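Local coordinates for protein ferredoxin (Rhodopseudomonas palustris, PDB 4LTU) that probably carries electrons in redox reactions by means of a bound [2Fe-2S] cluster, as a member of the adrenodoxin/putidaredoxin family, at residues Ile7-Arg12 and Leu100-Arg105; Val51-Leu56 and Asp96-Arg101. All blocks are in the same frame, centred on the assembly; numbering follows the deposited sequence.

Contact 1: residues Ile7-Arg12 and Leu100-Arg105. Unlike the reference sequence in segment 100-105: I102 (reference Leu).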
loop_
_atom_site.group_PDB
_atom_site.type_symbol
_atom_site.label_atom_id
_atom_site.label_comp_id
_atom_site.label_asym_id
_atom_site.label_seq_id
_atom_site.Cartn_x
_atom_site.Cartn_y
_atom_site.Cartn_z
ATOM N N ILE A 7 -4.575 -0.163 -8.394
ATOM C CA ILE A 7 -4.268 0.017 -9.826
ATOM C C ILE A 7 -2.878 -0.503 -10.204
ATOM O O ILE A 7 -1.875 -0.099 -9.625
ATOM C CB ILE A 7 -4.444 1.491 -10.259
ATOM C CG1 ILE A 7 -5.917 1.866 -10.181
ATOM C CG2 ILE A 7 -3.855 1.748 -11.670
ATOM C CD1 ILE A 7 -6.139 3.240 -9.657
ATOM N N HIS A 8 -2.849 -1.417 -11.166
ATOM C CA HIS A 8 -1.614 -2.022 -11.682
ATOM C C HIS A 8 -0.873 -1.051 -12.578
ATOM O O HIS A 8 -1.477 -0.102 -13.099
ATOM C CB HIS A 8 -1.922 -3.337 -12.413
ATOM C CG HIS A 8 -2.472 -4.398 -11.504
ATOM N ND1 HIS A 8 -3.796 -4.432 -11.122
ATOM C CD2 HIS A 8 -1.866 -5.423 -10.854
ATOM C CE1 HIS A 8 -3.984 -5.437 -10.285
ATOM N NE2 HIS A 8 -2.833 -6.062 -10.114
ATOM N N PRO A 9 0.440 -1.250 -12.742
ATOM C CA PRO A 9 1.235 -0.434 -13.661
ATOM C C PRO A 9 0.514 -0.180 -14.991
ATOM O O PRO A 9 0.593 0.942 -15.544
ATOM C CB PRO A 9 2.491 -1.294 -13.909
ATOM C CG PRO A 9 2.357 -2.504 -13.049
ATOM C CD PRO A 9 1.270 -2.254 -12.050
ATOM N N ASP A 10 -0.194 -1.203 -15.487
ATOM C CA ASP A 10 -0.863 -1.110 -16.794
ATOM C C ASP A 10 -2.120 -0.249 -16.782
ATOM O O ASP A 10 -2.590 0.165 -17.841
ATOM C CB ASP A 10 -1.125 -2.503 -17.422
ATOM C CG ASP A 10 -1.900 -3.453 -16.510
ATOM O OD1 ASP A 10 -1.942 -4.650 -16.848
ATOM O OD2 ASP A 10 -2.483 -3.044 -15.482
ATOM N N GLY A 11 -2.668 0.009 -15.595
ATOM C CA GLY A 11 -3.771 0.963 -15.433
ATOM C C GLY A 11 -5.070 0.268 -15.119
ATOM O O GLY A 11 -6.112 0.908 -14.960
ATOM N N ARG A 12 -5.019 -1.058 -15.031
ATOM C CA ARG A 12 -6.224 -1.795 -14.772
ATOM C C ARG A 12 -6.497 -1.835 -13.273
ATOM O O ARG A 12 -5.576 -1.670 -12.460
ATOM C CB ARG A 12 -6.172 -3.179 -15.408
ATOM C CG ARG A 12 -5.355 -4.183 -14.655
ATOM C CD ARG A 12 -5.014 -5.334 -15.586
ATOM N NE ARG A 12 -3.856 -6.075 -15.098
ATOM C CZ ARG A 12 -3.908 -6.955 -14.114
ATOM N NH1 ARG A 12 -5.066 -7.175 -13.495
ATOM N NH2 ARG A 12 -2.809 -7.603 -13.749
ATOM N N LEU A 100 -4.988 2.864 -4.358
ATOM C CA LEU A 100 -3.548 2.643 -4.306
ATOM C C LEU A 100 -3.043 2.125 -5.640
ATOM O O LEU A 100 -3.670 1.280 -6.256
ATOM C CB LEU A 100 -3.164 1.673 -3.184
ATOM C CG LEU A 100 -3.700 1.861 -1.768
ATOM C CD1 LEU A 100 -3.368 0.573 -0.970
ATOM C CD2 LEU A 100 -3.132 3.122 -1.119
ATOM N N ARG A 101 -1.925 2.668 -6.089
ATOM C CA ARG A 101 -1.287 2.182 -7.294
ATOM C C ARG A 101 -0.016 1.476 -6.880
ATOM O O ARG A 101 0.689 1.911 -5.954
ATOM C CB ARG A 101 -1.039 3.327 -8.280
ATOM C CG ARG A 101 -2.377 4.065 -8.614
ATOM C CD ARG A 101 -2.301 4.988 -9.823
ATOM N NE ARG A 101 -2.113 6.366 -9.400
ATOM C CZ ARG A 101 -2.958 7.353 -9.665
ATOM N NH1 ARG A 101 -4.050 7.123 -10.400
ATOM N NH2 ARG A 101 -2.687 8.575 -9.218
ATOM N N ILE A 102 0.261 0.383 -7.579
ATOM C CA ILE A 102 1.346 -0.507 -7.270
ATOM C C ILE A 102 2.494 -0.298 -8.262
ATOM O O ILE A 102 2.258 -0.075 -9.455
ATOM C CB ILE A 102 0.886 -1.991 -7.194
ATOM C CG1 ILE A 102 -0.161 -2.323 -8.234
ATOM C CG2 ILE A 102 0.266 -2.321 -5.806
ATOM C CD1 ILE A 102 -0.856 -3.692 -7.969
ATOM N N PRO A 103 3.744 -0.342 -7.754
ATOM C CA PRO A 103 4.902 -0.020 -8.534
ATOM C C PRO A 103 5.260 -1.116 -9.514
ATOM O O PRO A 103 4.841 -2.258 -9.361
ATOM C CB PRO A 103 5.991 0.108 -7.471
ATOM C CG PRO A 103 5.610 -0.842 -6.463
ATOM C CD PRO A 103 4.122 -0.661 -6.371
ATOM N N GLU A 104 6.036 -0.738 -10.521
ATOM C CA GLU A 104 6.552 -1.656 -11.539
ATOM C C GLU A 104 7.207 -2.913 -10.924
ATOM O O GLU A 104 7.116 -4.010 -11.475
ATOM C CB GLU A 104 7.533 -0.890 -12.414
ATOM C CG GLU A 104 7.995 -1.603 -13.660
ATOM C CD GLU A 104 9.137 -0.858 -14.344
ATOM O OE1 GLU A 104 8.924 -0.390 -15.494
ATOM O OE2 GLU A 104 10.232 -0.733 -13.720
ATOM N N ARG A 105 7.868 -2.742 -9.788
ATOM C CA ARG A 105 8.390 -3.890 -9.032
ATOM C C ARG A 105 8.549 -3.621 -7.536
ATOM O O ARG A 105 8.628 -2.492 -7.101
ATOM C CB ARG A 105 9.728 -4.369 -9.609
ATOM C CG ARG A 105 10.763 -3.307 -9.645
ATOM C CD ARG A 105 12.115 -3.933 -9.632
ATOM N NE ARG A 105 12.695 -4.052 -10.959
ATOM C CZ ARG A 105 13.996 -3.894 -11.195
ATOM N NH1 ARG A 105 14.822 -3.592 -10.185
ATOM N NH2 ARG A 105 14.475 -4.018 -12.433
#
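I7 meets R101 as its partner in a parallel strand pair, and their side chains run alongside each other in the same direction. I7 lays its CB against the methylene CG of R101, 3.7 Å away, while its CG2 nears R101 CD and its CD1 nears R101 CG. The methylenes of R101 thus sit beside I7, while the guanidinium goes on to a salt bridge with D54. The backbone of I7 bonds on both sides of R101: I7 N donates to L100 O (2.7 Å), and I7 O accepts from I102 N at 3.0 Å, with 165° at the hydrogen.

I102 carries the packing onward into the turn from H8 to G11. Its CG1 takes the crowded position between backbone N and carbonyl carbon (chi1 38°) and comes tightly against I7 O, at 3.1 Å. From there I102 CD1 reaches over one face of the H8 ring, offset toward the rim at H8 CD2 (3.5 Å), and forms a CH-pi contact with a CD1-to-centroid distance of 3.8 Å. R12 NH2 lies over the opposite face. P9, second residue of the turn, rests its CD 3.5 Å from I102 O and near I102 CG1.

D10 ties the turn to the residue that follows: D10 OD2 accepts from R12 N in an Asx turn and D10 OD1 from R12 NE in a salt bridge. Across the contact, directional bonding is confined to two backbone N-H groups, whereas the side chains meet through carbon; the strand pairing sets the alignment and apolar contacts extend it past the strand end.

Contact 2: residues Val51-Leu56 and Asp96-Arg101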
loop_
_atom_site.group_PDB
_atom_site.type_symbol
_atom_site.label_atom_id
_atom_site.label_comp_id
_atom_site.label_asym_id
_atom_site.label_seq_id
_atom_site.Cartn_x
_atom_site.Cartn_y
_atom_site.Cartn_z
ATOM N N VAL A 51 3.593 0.960 -2.095
ATOM C CA VAL A 51 2.494 1.452 -2.935
ATOM C C VAL A 51 2.573 2.959 -3.105
ATOM O O VAL A 51 3.201 3.639 -2.303
ATOM C CB VAL A 51 1.085 1.111 -2.385
ATOM C CG1 VAL A 51 0.753 -0.379 -2.532
ATOM C CG2 VAL A 51 0.904 1.601 -0.956
ATOM N N TYR A 52 1.926 3.481 -4.147
ATOM C CA TYR A 52 1.664 4.926 -4.255
ATOM C C TYR A 52 0.202 5.226 -3.934
ATOM O O TYR A 52 -0.718 4.745 -4.590
ATOM C CB TYR A 52 2.031 5.490 -5.631
ATOM C CG TYR A 52 3.279 4.902 -6.327
ATOM C CD1 TYR A 52 4.540 4.959 -5.736
ATOM C CD2 TYR A 52 3.184 4.360 -7.614
ATOM C CE1 TYR A 52 5.683 4.440 -6.379
ATOM C CE2 TYR A 52 4.313 3.851 -8.279
ATOM C CZ TYR A 52 5.562 3.903 -7.651
ATOM O OH TYR A 52 6.672 3.396 -8.312
ATOM N N VAL A 53 -0.009 6.005 -2.888
ATOM C CA VAL A 53 -1.328 6.464 -2.534
ATOM C C VAL A 53 -1.762 7.522 -3.566
ATOM O O VAL A 53 -0.930 8.324 -4.051
ATOM C CB VAL A 53 -1.314 7.058 -1.135
ATOM C CG1 VAL A 53 -2.709 7.438 -0.706
ATOM C CG2 VAL A 53 -0.707 6.035 -0.148
ATOM N N ASP A 54 -3.041 7.497 -3.933
ATOM C CA ASP A 54 -3.549 8.501 -4.845
ATOM C C ASP A 54 -3.373 9.892 -4.254
ATOM O O ASP A 54 -3.713 10.137 -3.084
ATOM C CB ASP A 54 -5.020 8.270 -5.187
ATOM C CG ASP A 54 -5.398 8.911 -6.503
ATOM O OD1 ASP A 54 -4.608 8.767 -7.467
ATOM O OD2 ASP A 54 -6.472 9.564 -6.576
ATOM N N ASP A 55 -2.842 10.787 -5.091
ATOM C CA ASP A 55 -2.655 12.210 -4.789
ATOM C C ASP A 55 -3.719 12.809 -3.855
ATOM O O ASP A 55 -3.393 13.562 -2.945
ATOM C CB ASP A 55 -2.582 12.998 -6.114
ATOM C CG ASP A 55 -2.268 14.491 -5.905
ATOM O OD1 ASP A 55 -1.479 14.819 -4.976
ATOM O OD2 ASP A 55 -2.813 15.326 -6.680
ATOM N N LEU A 56 -4.980 12.450 -4.078
ATOM C CA LEU A 56 -6.103 12.976 -3.319
ATOM C C LEU A 56 -6.391 12.280 -1.997
ATOM O O LEU A 56 -7.093 12.846 -1.146
ATOM C CB LEU A 56 -7.373 13.014 -4.193
ATOM C CG LEU A 56 -7.255 13.772 -5.522
ATOM C CD1 LEU A 56 -8.337 13.300 -6.471
ATOM C CD2 LEU A 56 -7.253 15.338 -5.382
ATOM N N ASP A 96 -12.771 4.152 3.071
ATOM C CA ASP A 96 -13.606 3.377 2.163
ATOM C C ASP A 96 -13.526 4.169 0.885
ATOM O O ASP A 96 -13.882 5.362 0.872
ATOM C CB ASP A 96 -15.046 3.287 2.697
ATOM C CG ASP A 96 -15.983 2.441 1.815
ATOM O OD1 ASP A 96 -15.579 1.860 0.787
ATOM O OD2 ASP A 96 -17.171 2.350 2.182
ATOM N N GLY A 97 -13.004 3.537 -0.160
ATOM C CA GLY A 97 -12.714 4.215 -1.432
ATOM C C GLY A 97 -11.240 4.490 -1.726
ATOM O O GLY A 97 -10.896 4.946 -2.831
ATOM N N LEU A 98 -10.361 4.201 -0.758
ATOM C CA LEU A 98 -8.915 4.449 -0.912
ATOM C C LEU A 98 -8.332 3.849 -2.186
ATOM O O LEU A 98 -8.590 2.679 -2.527
ATOM C CB LEU A 98 -8.142 3.921 0.304
ATOM C CG LEU A 98 -6.626 4.159 0.357
ATOM C CD1 LEU A 98 -6.271 5.625 0.585
ATOM C CD2 LEU A 98 -6.002 3.271 1.417
ATOM N N VAL A 99 -7.523 4.648 -2.883
ATOM C CA VAL A 99 -6.980 4.220 -4.153
ATOM C C VAL A 99 -5.482 4.037 -4.003
ATOM O O VAL A 99 -4.783 4.940 -3.547
ATOM C CB VAL A 99 -7.295 5.239 -5.272
ATOM C CG1 VAL A 99 -6.595 4.853 -6.628
ATOM C CG2 VAL A 99 -8.779 5.390 -5.449
ATOM N N LEU A 100 -4.988 2.864 -4.358
ATOM C CA LEU A 100 -3.548 2.643 -4.306
ATOM C C LEU A 100 -3.043 2.125 -5.640
ATOM O O LEU A 100 -3.670 1.280 -6.256
ATOM C CB LEU A 100 -3.164 1.673 -3.184
ATOM C CG LEU A 100 -3.700 1.861 -1.768
ATOM C CD1 LEU A 100 -3.368 0.573 -0.970
ATOM C CD2 LEU A 100 -3.132 3.122 -1.119
ATOM N N ARG A 101 -1.925 2.668 -6.089
ATOM C CA ARG A 101 -1.287 2.182 -7.294
ATOM C C ARG A 101 -0.016 1.476 -6.880
ATOM O O ARG A 101 0.689 1.911 -5.954
ATOM C CB ARG A 101 -1.039 3.327 -8.280
ATOM C CG ARG A 101 -2.377 4.065 -8.614
ATOM C CD ARG A 101 -2.301 4.988 -9.823
ATOM N NE ARG A 101 -2.113 6.366 -9.400
ATOM C CZ ARG A 101 -2.958 7.353 -9.665
ATOM N NH1 ARG A 101 -4.050 7.123 -10.400
ATOM N NH2 ARG A 101 -2.687 8.575 -9.218
#
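D54 and R101 bring two flat groups together across the strand pair; the D54 carboxylate and R101 guanidinium planes are 79° apart. D54 OD1 sits over one face of the guanidinium: it is 3.1 Å from R101 CZ and forms a salt bridge with R101 NH2 at 2.6 Å. Coming over the face, the ion pair probably leans more on charge attraction than on an in-plane bond. D54 CG is carried there by a chi1 of -157°, anti to its backbone N. The other flat group, the Y52 ring, has its CD2 3.9 Å from R101 O and packs edge-to-face with H50, its near neighbour in the chain.

Beneath these groups the backbones pair. Y52 and R101 form an antiparallel hydrogen-bonded pair: Y52 N donates to R101 O at 2.7 Å, and R101 N returns an almost straight bond to Y52 O (2.8 Å, 176° at the hydrogen). D54 N then donates to V99 O, prolonging the ladder beyond the regular strand, and D54 CB packs on V99 CB.

V53 and L100, a non-hydrogen-bonded pair on the opposite face, point the same way with V53 CG2 3.9 Å from L100 CD2; V51 CG2 approaches that same methyl, and V53 CG1 reaches L98 CD1 at 4.2 Å. F6 of strand 3-7 also touches L100. The sheet here has a mixed, partly exposed face (Y52, R101) and a buried apolar one (V53, L100). Its strand order, 2-1-5-3-4, is that of the beta-grasp fold of [2Fe-2S] ferredoxins; the contact forms its 5-3 step.

Strand 99-101 is the common element: contact 1 joins it in parallel to the end of strand 3-7, contact 2 in antiparallel fashion to strand 50-53, which makes it an inner strand of the mixed sheet. The two contacts, with centres 11 Å apart, share L100 and R101 and also touch directly. I7 CD1 packs 3.5 Å from V99 CG1, and I102 CG2 lies 3.8 Å from V51 CG1. Neither contact supplies a ligand to the [2Fe-2S] cluster, and neither touches it: the V51 side chain is about 9 Å and the L100 side chain about 11 Å from the cluster, and the I102 side chain about 8 Å from that of the cluster-binding C49.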